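Local coordinates for protein urocanate hydratase (Paenibacillus sp. Soil724D2, PDB 7NED) that hydrates thiourocanate in a bacterial pathway of ergothioneine breakdown, with NAD+ bound as its cofactor, at residues G153-K158 / A179-L184; R204-L209 / V226-T231. One frame throughout, in Å; residues are numbered along the deposited sequence.

Interaction 1: G153-K158 / A179-L184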
# COMPACT_ATOMS: atom_id res chain seq x y z
N GLY A 153 -15.88 37.74 -2.75
CA GLY A 153 -16.92 36.76 -2.64
C GLY A 153 -17.73 36.50 -3.91
O GLY A 153 -18.66 35.69 -3.87
N SER A 154 -17.38 37.11 -5.03
CA SER A 154 -18.17 36.90 -6.24
C SER A 154 -17.25 36.85 -7.45
O SER A 154 -16.37 37.70 -7.59
CB SER A 154 -19.21 38.02 -6.46
OG SER A 154 -19.90 37.76 -7.66
N LEU A 155 -17.49 35.87 -8.33
CA LEU A 155 -16.90 35.80 -9.66
C LEU A 155 -17.75 36.47 -10.74
O LEU A 155 -17.43 36.38 -11.94
CB LEU A 155 -16.67 34.33 -10.07
CG LEU A 155 -15.68 33.63 -9.14
CD1 LEU A 155 -15.26 32.35 -9.86
CD2 LEU A 155 -14.49 34.50 -8.87
N ALA A 156 -18.85 37.10 -10.37
CA ALA A 156 -19.60 37.82 -11.40
C ALA A 156 -18.69 38.87 -12.04
O ALA A 156 -18.01 39.61 -11.34
CB ALA A 156 -20.84 38.49 -10.80
N GLY A 157 -18.68 38.92 -13.38
CA GLY A 157 -17.74 39.79 -14.08
C GLY A 157 -16.29 39.33 -14.03
O GLY A 157 -15.39 40.13 -14.29
N LYS A 158 -16.03 38.08 -13.70
CA LYS A 158 -14.67 37.57 -13.71
C LYS A 158 -14.53 36.51 -14.80
O LYS A 158 -15.46 35.74 -15.06
CB LYS A 158 -14.25 37.00 -12.35
CG LYS A 158 -14.40 38.04 -11.22
CD LYS A 158 -13.51 39.26 -11.49
CE LYS A 158 -13.85 40.42 -10.53
NZ LYS A 158 -12.87 41.56 -10.65
N ALA A 179 -20.93 29.57 -10.43
CA ALA A 179 -20.29 30.59 -9.62
C ALA A 179 -20.41 31.98 -10.20
O ALA A 179 -19.81 32.92 -9.66
CB ALA A 179 -18.80 30.25 -9.44
N GLY A 180 -21.13 32.14 -11.30
CA GLY A 180 -21.38 33.44 -11.88
C GLY A 180 -20.34 33.93 -12.86
O GLY A 180 -20.46 35.06 -13.34
N ALA A 181 -19.33 33.10 -13.18
CA ALA A 181 -18.14 33.51 -13.93
C ALA A 181 -18.40 33.44 -15.42
O ALA A 181 -19.34 32.81 -15.89
CB ALA A 181 -16.94 32.60 -13.59
N ALA A 182 -17.54 34.11 -16.17
CA ALA A 182 -17.48 33.94 -17.62
C ALA A 182 -16.29 33.02 -17.87
O ALA A 182 -15.14 33.39 -17.63
CB ALA A 182 -17.29 35.28 -18.32
N ILE A 183 -16.55 31.81 -18.35
CA ILE A 183 -15.51 30.78 -18.39
C ILE A 183 -15.31 30.33 -19.84
O ILE A 183 -16.26 29.95 -20.52
CB ILE A 183 -15.85 29.60 -17.46
CG1 ILE A 183 -14.67 28.59 -17.41
CG2 ILE A 183 -17.18 28.94 -17.83
CD1 ILE A 183 -14.72 27.57 -16.20
N LEU A 184 -14.06 30.39 -20.28
CA LEU A 184 -13.63 29.89 -21.59
C LEU A 184 -12.89 28.56 -21.41
O LEU A 184 -11.88 28.50 -20.71
CB LEU A 184 -12.71 30.92 -22.25
CG LEU A 184 -12.18 30.58 -23.64
CD1 LEU A 184 -13.34 30.24 -24.59
CD2 LEU A 184 -11.30 31.73 -24.17
O HOH W 1 -19.09 33.67 -7.28
O HOH W 2 -19.53 37.02 -15.12
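Leu155 meets the methyl groups of Ala179 and Ala181, which flank Gly180. Its CB points toward 179-184 and lies 3.9 Å from Ala181 CB. With CG anti to the carbonyl carbon and beside the backbone N (chi1 -63°), the branch point is placed where CD1 touches both methyls, standing 4.1 Å from Ala179 CB and equally far from Ala181 CB. Phe143 and Ala147 of helix 133-150 and Ile160 of strand 159-163 also touch the leucine.

Around this apolar patch the backbones do the polar work. Leu155 opens a type II turn that Lys158 closes, and the carbonyl of Lys158 emerges from it to accept the N-H of Ala182, at 2.9 Å from Lys158 O to Ala182 N and almost straight (168° at the hydrogen). Two waters add bridges between the backbones: one accepts from Leu155 N and donates to Ala179 O, the other accepts from Gly157 N and donates to Gly180 O. Next to the second, Ala156 CA makes a CA-H...O contact of 3.5 Å with Gly180 O. At the start of the turn, Ser154 OG accepts the N-H of Ala156, an ST turn.

Gly180 ends helix 172-178 in a Schellman motif, and the chain then enters strand 182-187 beside strand 159-163: the return of a beta-alpha-beta crossover in the Rossmann-like domain.

Interaction 2: R204-L209 / V226-T231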
# COMPACT_ATOMS: atom_id res chain seq x y z
N ARG A 204 -22.18 27.56 -24.87
CA ARG A 204 -21.86 28.01 -26.22
C ARG A 204 -20.58 27.34 -26.70
O ARG A 204 -19.73 26.96 -25.89
CB ARG A 204 -21.64 29.53 -26.30
CG ARG A 204 -22.83 30.33 -25.92
CD ARG A 204 -22.55 31.82 -26.03
NE ARG A 204 -23.64 32.59 -25.46
CZ ARG A 204 -23.60 33.90 -25.22
NH1 ARG A 204 -22.53 34.63 -25.53
NH2 ARG A 204 -24.64 34.47 -24.65
N LYS A 205 -20.43 27.21 -28.02
CA LYS A 205 -19.20 26.68 -28.62
C LYS A 205 -18.82 27.53 -29.82
O LYS A 205 -19.66 28.20 -30.43
CB LYS A 205 -19.35 25.22 -29.04
CG LYS A 205 -20.15 25.06 -30.35
CD LYS A 205 -20.22 23.61 -30.84
CE LYS A 205 -20.41 23.53 -32.36
NZ LYS A 205 -20.32 22.13 -32.89
N THR A 206 -17.54 27.51 -30.16
CA THR A 206 -17.08 28.23 -31.33
C THR A 206 -15.73 27.64 -31.72
O THR A 206 -15.06 26.99 -30.91
CB THR A 206 -16.96 29.72 -31.04
OG1 THR A 206 -16.49 30.39 -32.21
CG2 THR A 206 -15.95 29.95 -29.88
N ARG A 207 -15.34 27.88 -32.97
CA ARG A 207 -13.98 27.57 -33.40
C ARG A 207 -13.12 28.82 -33.52
O ARG A 207 -11.93 28.72 -33.81
CB ARG A 207 -13.98 26.80 -34.72
CG ARG A 207 -14.56 25.40 -34.58
CD ARG A 207 -14.59 24.68 -35.89
NE ARG A 207 -15.41 23.46 -35.85
CZ ARG A 207 -14.91 22.23 -35.90
NH1 ARG A 207 -13.60 22.05 -36.00
NH2 ARG A 207 -15.73 21.19 -35.87
N SER A 208 -13.69 29.98 -33.22
CA SER A 208 -12.99 31.24 -33.36
C SER A 208 -12.65 31.82 -31.99
O SER A 208 -13.55 32.07 -31.19
CB SER A 208 -13.87 32.22 -34.15
OG SER A 208 -13.38 33.50 -33.95
N LEU A 209 -11.36 32.07 -31.75
CA LEU A 209 -10.96 32.70 -30.50
C LEU A 209 -11.51 34.13 -30.39
O LEU A 209 -11.90 34.56 -29.30
CB LEU A 209 -9.44 32.71 -30.38
CG LEU A 209 -8.87 33.54 -29.24
CD1 LEU A 209 -9.33 33.00 -27.88
CD2 LEU A 209 -7.34 33.62 -29.30
N VAL A 226 -21.29 33.03 -18.39
CA VAL A 226 -21.35 32.37 -19.68
C VAL A 226 -20.29 31.29 -19.68
O VAL A 226 -19.25 31.44 -19.05
CB VAL A 226 -21.13 33.36 -20.85
CG1 VAL A 226 -19.64 33.72 -20.91
CG2 VAL A 226 -21.68 32.81 -22.18
N SER A 227 -20.54 30.21 -20.41
CA SER A 227 -19.52 29.19 -20.67
C SER A 227 -19.32 29.06 -22.17
O SER A 227 -20.29 28.92 -22.93
CB SER A 227 -19.84 27.83 -20.05
OG SER A 227 -21.10 27.31 -20.42
N VAL A 228 -18.07 29.10 -22.59
CA VAL A 228 -17.73 29.01 -24.00
C VAL A 228 -16.72 27.89 -24.17
O VAL A 228 -15.67 27.89 -23.53
CB VAL A 228 -17.16 30.33 -24.53
CG1 VAL A 228 -16.86 30.18 -26.01
CG2 VAL A 228 -18.13 31.48 -24.24
N GLY A 229 -17.03 26.94 -25.06
CA GLY A 229 -16.09 25.93 -25.46
C GLY A 229 -15.44 26.36 -26.76
O GLY A 229 -16.13 26.57 -27.76
N LEU A 230 -14.14 26.52 -26.73
CA LEU A 230 -13.36 26.90 -27.90
C LEU A 230 -12.59 25.69 -28.40
O LEU A 230 -11.76 25.14 -27.67
CB LEU A 230 -12.39 28.03 -27.55
CG LEU A 230 -11.44 28.47 -28.65
CD1 LEU A 230 -12.21 28.96 -29.87
CD2 LEU A 230 -10.45 29.50 -28.10
N THR A 231 -12.86 25.28 -29.64
CA THR A 231 -12.10 24.18 -30.23
C THR A 231 -10.70 24.65 -30.57
O THR A 231 -10.51 25.54 -31.42
CB THR A 231 -12.81 23.67 -31.48
OG1 THR A 231 -14.08 23.16 -31.09
CG2 THR A 231 -12.02 22.53 -32.08
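Thr206 and Leu230 are neighbours on one face of two parallel strands of a beta-alpha-beta unit, in which helix 209-222 connects edge strand 204-206 to strand 226-231. Four backbone hydrogen bonds join the strands: Ser227 O receives Arg204 N, Arg204 O receives Gly229 N, Gly229 O receives Thr206 N, and Thr206 O receives Thr231 N.

The packing is tight on the face that carries Thr206, Val228 and Leu230, beneath the connecting helix. Thr206 CG2 lies 3.9 Å from Leu230 CD1 and 4.0 Å from Val228 CG1; its OG1, set anti to the backbone N (chi1 179°), accepts from Ser208 N in an ST turn and is also hydrogen-bonded to Glu211 OE1. Leu230 divides its two methyls: CD1 comes within 3.6 Å of Ser208 C where the strand gives way to the helix, and CD2 meets Leu209 CD1 at 3.7 Å. Ala212 and Trp215 of the helix also press on Thr206. At the far end of the strand pair, on this same face, the long chain of Arg204 covers Val226, whose CG2 sits over the centre of the guanidinium, 3.7 Å above the plane; still partly exposed, Arg204 also makes a cation-pi contact with Trp215.

Toward solvent the contact thins. Arg207, exposed, merely runs beside Thr231, its CG 4.0 Å from Thr231 CB, and a long, weak ion pair links it to Glu190. On the face opposite Thr206, Lys205 reaches away to salt bridges with Asp194 and Glu190, and across the strands its CB meets just the carbonyl oxygen of Gly229.

Overall arrangement
Followed from the N terminus, the two contacts illustrate how a parallel sheet is built from successive local closures. After helix 133-150, the loop 153-158 leads into strand 159-163 and helix 172-178, and interaction 1 closes this excursion where the chain returns at 179-184. The chain then continues through helix 190-198 to edge strand 204-206; helix 209-222 follows, and interaction 2 closes the second loop at 226-231. The loops are in series, neither nested nor crossed. In space, however, strand 226-231 inserts between 204-206 and 182-187: Ile183 N lies 2.8 Å from Val226 O, a probable hydrogen bond that ties both contacts into one Rossmann-like sheet.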